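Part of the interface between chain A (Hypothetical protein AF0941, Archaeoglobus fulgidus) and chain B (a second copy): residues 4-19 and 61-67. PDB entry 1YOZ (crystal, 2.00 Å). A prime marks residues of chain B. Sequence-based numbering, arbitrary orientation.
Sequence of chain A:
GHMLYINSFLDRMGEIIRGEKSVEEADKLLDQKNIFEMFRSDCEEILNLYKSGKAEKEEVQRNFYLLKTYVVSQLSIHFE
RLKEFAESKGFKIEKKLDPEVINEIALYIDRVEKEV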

# COMPACT_ATOMS: atom_id res chain seq x y z
N LEU A 4 0.66 4.02 -9.61
CA LEU A 4 -0.09 2.82 -9.89
C LEU A 4 -0.03 1.74 -8.79
O LEU A 4 1.07 1.30 -8.41
N TYR A 5 -1.19 1.31 -8.32
CA TYR A 5 -1.31 0.21 -7.31
C TYR A 5 -2.64 -0.51 -7.34
O TYR A 5 -3.57 -0.20 -6.55
N ILE A 6 -2.77 -1.48 -8.26
CA ILE A 6 -3.93 -2.36 -8.24
C ILE A 6 -3.67 -3.35 -7.13
O ILE A 6 -2.53 -3.86 -7.00
N ASN A 7 -4.69 -3.60 -6.32
CA ASN A 7 -4.73 -4.65 -5.32
C ASN A 7 -6.21 -4.88 -4.94
O ASN A 7 -6.79 -4.09 -4.14
N SER A 8 -6.80 -5.94 -5.54
CA SER A 8 -8.25 -6.26 -5.45
C SER A 8 -8.57 -6.78 -4.09
O SER A 8 -9.58 -6.42 -3.49
N PHE A 9 -7.70 -7.62 -3.56
CA PHE A 9 -7.94 -8.11 -2.21
C PHE A 9 -8.06 -7.01 -1.13
O PHE A 9 -9.01 -7.04 -0.32
N LEU A 10 -7.04 -6.15 -1.08
CA LEU A 10 -6.98 -5.00 -0.19
C LEU A 10 -8.23 -4.09 -0.32
O LEU A 10 -8.88 -3.78 0.67
N ASP A 11 -8.57 -3.68 -1.54
CA ASP A 11 -9.76 -2.83 -1.75
C ASP A 11 -11.07 -3.52 -1.30
O ASP A 11 -11.94 -2.87 -0.72
N ARG A 12 -11.23 -4.79 -1.59
CA ARG A 12 -12.39 -5.56 -1.13
C ARG A 12 -12.47 -5.74 0.36
O ARG A 12 -13.56 -5.81 0.93
N MET A 13 -11.32 -5.90 1.01
CA MET A 13 -11.29 -5.92 2.47
C MET A 13 -11.76 -4.59 3.02
O MET A 13 -12.57 -4.55 3.97
N GLY A 14 -11.24 -3.50 2.46
CA GLY A 14 -11.61 -2.12 2.86
C GLY A 14 -13.11 -1.82 2.68
O GLY A 14 -13.73 -1.18 3.55
N GLU A 15 -13.70 -2.31 1.58
CA GLU A 15 -15.17 -2.17 1.36
C GLU A 15 -15.98 -2.79 2.52
O GLU A 15 -16.99 -2.20 3.00
N ILE A 16 -15.54 -3.96 2.98
CA ILE A 16 -16.26 -4.72 4.01
C ILE A 16 -16.06 -4.04 5.36
O ILE A 16 -17.02 -3.83 6.09
N ILE A 17 -14.83 -3.66 5.66
CA ILE A 17 -14.51 -3.02 6.93
C ILE A 17 -15.16 -1.63 7.09
O ILE A 17 -15.54 -1.23 8.21
N ARG A 18 -15.26 -0.88 5.99
CA ARG A 18 -15.96 0.41 5.99
C ARG A 18 -17.50 0.25 6.04
O ARG A 18 -18.22 1.25 6.08
N GLY A 19 -17.99 -0.99 6.00
CA GLY A 19 -19.43 -1.23 6.05
C GLY A 19 -20.11 -0.82 4.76
O GLY A 19 -21.33 -0.54 4.77
N GLN B 61 -10.63 8.99 -3.44
CA GLN B 61 -11.15 8.49 -2.15
C GLN B 61 -10.44 7.21 -1.69
O GLN B 61 -10.14 7.05 -0.55
N ARG B 62 -10.23 6.30 -2.61
CA ARG B 62 -9.41 5.10 -2.36
C ARG B 62 -7.99 5.49 -1.95
O ARG B 62 -7.51 5.07 -0.92
N ASN B 63 -7.32 6.37 -2.71
CA ASN B 63 -5.97 6.81 -2.30
C ASN B 63 -5.91 7.42 -0.89
O ASN B 63 -4.98 7.17 -0.12
N PHE B 64 -6.90 8.23 -0.54
CA PHE B 64 -6.87 8.88 0.77
C PHE B 64 -7.15 7.84 1.85
O PHE B 64 -6.55 7.91 2.90
N TYR B 65 -8.05 6.89 1.59
CA TYR B 65 -8.28 5.79 2.56
C TYR B 65 -7.01 4.97 2.81
O TYR B 65 -6.61 4.72 3.95
N LEU B 66 -6.34 4.59 1.74
CA LEU B 66 -5.09 3.84 1.90
C LEU B 66 -4.02 4.69 2.58
O LEU B 66 -3.21 4.18 3.36
N LEU B 67 -3.98 5.97 2.26
CA LEU B 67 -2.93 6.83 2.79
C LEU B 67 -3.17 7.08 4.28
O LEU B 67 -2.26 7.01 5.10

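What holds the two stretches together most firmly? Arg62′ does, with a salt bridge to Asp11: its NE donates to Asp11 OD1 at 2.7 Å in a nearly straight bond, and its NH2 adds a weak one to the same OD1 at 3.2 Å. Both side chains leave their backbones sideways, yet their ends converge. Asp11 is m at chi1; Arg62′ is t, with chi2 off-well at -97° and chi3 back at t, so the guanidinium extends to the other chain.

What does the rest of that guanidinium do? It closes on the backbone of the loop before the helix. NH2 and NH1 of Arg62′ both donate to Tyr5 O, at 2.8 Å and 2.9 Å, and this oxygen, like Asp11 OD1, lies near the guanidinium plane, where the N-H groups can reach it. The loop is itself braced: Asn7 (t) caps the helix, its OD1 accepting from Leu10 N at 3.2 Å, while its ND2 donates to Tyr5 OH at 3.1 Å.

How does Tyr65′ meet the other end of the helix? Its side chain (t) points toward Gly14 and Arg18. Arg18, m at chi1 and t at chi2, lies over one face of the ring: its CZ sits 4.4 Å from the centroid of the Tyr65′ ring in a cation-pi contact, and its CD makes a CH-pi contact at 3.8 Å from that centroid. Gly14 CA comes within 4.2 Å of Tyr65′ CE2; a CB there would clash with Arg18 NH1.

Where is the apolar packing? Leu66′ (m, t) points toward the other stretch and meets two residues. Its CD2 lies 3.9 Å from Leu10 CD2, while its CD1 reaches the edge of the Tyr5 ring, 4.1 Å from Tyr5 CD2. Tyr5 and Leu10, both t at chi1, point toward it in return.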

# COMPACT_ATOMS: atom_id res chain seq x y z
CB LEU A 4 0.39 2.21 -11.24
CG LEU A 4 -0.38 0.95 -11.63
CD1 LEU A 4 -1.86 1.27 -12.10
CD2 LEU A 4 0.43 0.22 -12.76
CB TYR A 5 -0.95 0.71 -5.89
CG TYR A 5 -0.94 -0.33 -4.78
CD1 TYR A 5 -0.28 -1.53 -4.93
CD2 TYR A 5 -1.56 -0.08 -3.58
CE1 TYR A 5 -0.24 -2.48 -3.89
CE2 TYR A 5 -1.54 -1.04 -2.50
CZ TYR A 5 -0.86 -2.21 -2.66
OH TYR A 5 -0.83 -3.12 -1.59
CB ILE A 6 -4.13 -3.06 -9.62
CG1 ILE A 6 -4.45 -1.98 -10.69
CG2 ILE A 6 -5.15 -4.29 -9.53
CD1 ILE A 6 -4.40 -2.53 -12.11
CB ASN A 7 -3.85 -4.32 -4.09
CG ASN A 7 -3.77 -5.47 -3.08
OD1 ASN A 7 -4.60 -6.38 -3.07
ND2 ASN A 7 -2.78 -5.40 -2.20
CB SER A 8 -8.61 -7.35 -6.51
OG SER A 8 -8.53 -6.73 -7.79
CB PHE A 9 -6.88 -9.14 -1.76
CG PHE A 9 -7.14 -9.66 -0.38
CD1 PHE A 9 -7.98 -10.75 -0.18
CD2 PHE A 9 -6.54 -9.06 0.73
CE1 PHE A 9 -8.20 -11.21 1.12
CE2 PHE A 9 -6.76 -9.53 2.01
CZ PHE A 9 -7.58 -10.60 2.20
CB LEU A 10 -5.70 -4.21 -0.47
CG LEU A 10 -5.43 -2.91 0.35
CD1 LEU A 10 -5.46 -3.12 1.89
CD2 LEU A 10 -4.08 -2.34 -0.10
CB ASP A 11 -9.89 -2.47 -3.20
CG ASP A 11 -8.88 -1.41 -3.64
OD1 ASP A 11 -8.24 -0.72 -2.82
OD2 ASP A 11 -8.76 -1.26 -4.85
CB ARG A 12 -12.43 -6.95 -1.76
CG ARG A 12 -12.90 -6.95 -3.17
CD ARG A 12 -13.84 -8.16 -3.42
NE ARG A 12 -15.18 -7.99 -2.81
CZ ARG A 12 -16.22 -7.41 -3.42
NH1 ARG A 12 -16.10 -6.89 -4.66
NH2 ARG A 12 -17.38 -7.31 -2.78
CB MET A 13 -9.86 -6.19 2.97
CG MET A 13 -9.76 -5.98 4.49
SD MET A 13 -8.07 -6.30 4.99
CE MET A 13 -7.30 -4.96 4.31
CB GLU A 15 -15.63 -2.81 0.03
CG GLU A 15 -15.26 -2.04 -1.24
CD GLU A 15 -15.24 -2.93 -2.50
OE1 GLU A 15 -15.81 -4.03 -2.50
OE2 GLU A 15 -14.61 -2.56 -3.50
CB ILE A 16 -15.87 -6.22 4.06
CG1 ILE A 16 -16.36 -6.95 2.78
CG2 ILE A 16 -16.47 -6.93 5.33
CD1 ILE A 16 -15.61 -8.28 2.44
CB ILE A 17 -13.01 -2.93 7.08
CG1 ILE A 17 -12.37 -4.32 6.89
CG2 ILE A 17 -12.63 -2.32 8.46
CD1 ILE A 17 -11.96 -5.01 8.16
CB ARG A 18 -15.57 1.25 4.77
CG ARG A 18 -14.10 1.78 4.80
CD ARG A 18 -13.88 2.87 3.73
NE ARG A 18 -14.27 2.45 2.38
CZ ARG A 18 -13.51 1.74 1.55
NH1 ARG A 18 -12.29 1.35 1.92
NH2 ARG A 18 -13.97 1.40 0.35
CB GLN B 61 -12.64 8.14 -2.29
CG GLN B 61 -13.58 9.34 -2.42
CD GLN B 61 -15.04 8.89 -2.53
OE1 GLN B 61 -15.43 8.12 -3.42
NE2 GLN B 61 -15.85 9.36 -1.60
CB ARG B 62 -9.43 4.27 -3.64
CG ARG B 62 -8.88 2.86 -3.49
CD ARG B 62 -7.43 2.81 -3.92
NE ARG B 62 -6.98 1.43 -3.97
CZ ARG B 62 -5.90 1.00 -4.62
NH1 ARG B 62 -5.11 1.88 -5.25
NH2 ARG B 62 -5.58 -0.30 -4.56
CB ASN B 63 -5.41 7.80 -3.35
CG ASN B 63 -3.89 8.00 -3.29
OD1 ASN B 63 -3.31 8.44 -4.28
ND2 ASN B 63 -3.23 7.70 -2.15
CB PHE B 64 -7.95 9.97 0.86
CG PHE B 64 -7.56 11.28 0.21
CD1 PHE B 64 -6.36 11.89 0.54
CD2 PHE B 64 -8.42 11.89 -0.70
CE1 PHE B 64 -6.00 13.09 -0.04
CE2 PHE B 64 -8.07 13.11 -1.32
CZ PHE B 64 -6.86 13.71 -0.97
CB TYR B 65 -9.39 4.89 2.08
CG TYR B 65 -9.74 3.84 3.11
CD1 TYR B 65 -10.49 4.17 4.26
CD2 TYR B 65 -9.37 2.53 2.91
CE1 TYR B 65 -10.82 3.15 5.23
CE2 TYR B 65 -9.69 1.51 3.86
CZ TYR B 65 -10.41 1.82 4.99
OH TYR B 65 -10.71 0.80 5.85
CB LEU B 66 -4.59 3.31 0.54
CG LEU B 66 -5.37 2.25 -0.28
CD1 LEU B 66 -4.59 1.75 -1.50
CD2 LEU B 66 -5.66 1.12 0.64
CB LEU B 67 -2.90 8.17 1.97
CG LEU B 67 -1.64 9.01 2.13
CD1 LEU B 67 -0.45 8.38 1.44
CD2 LEU B 67 -1.85 10.46 1.66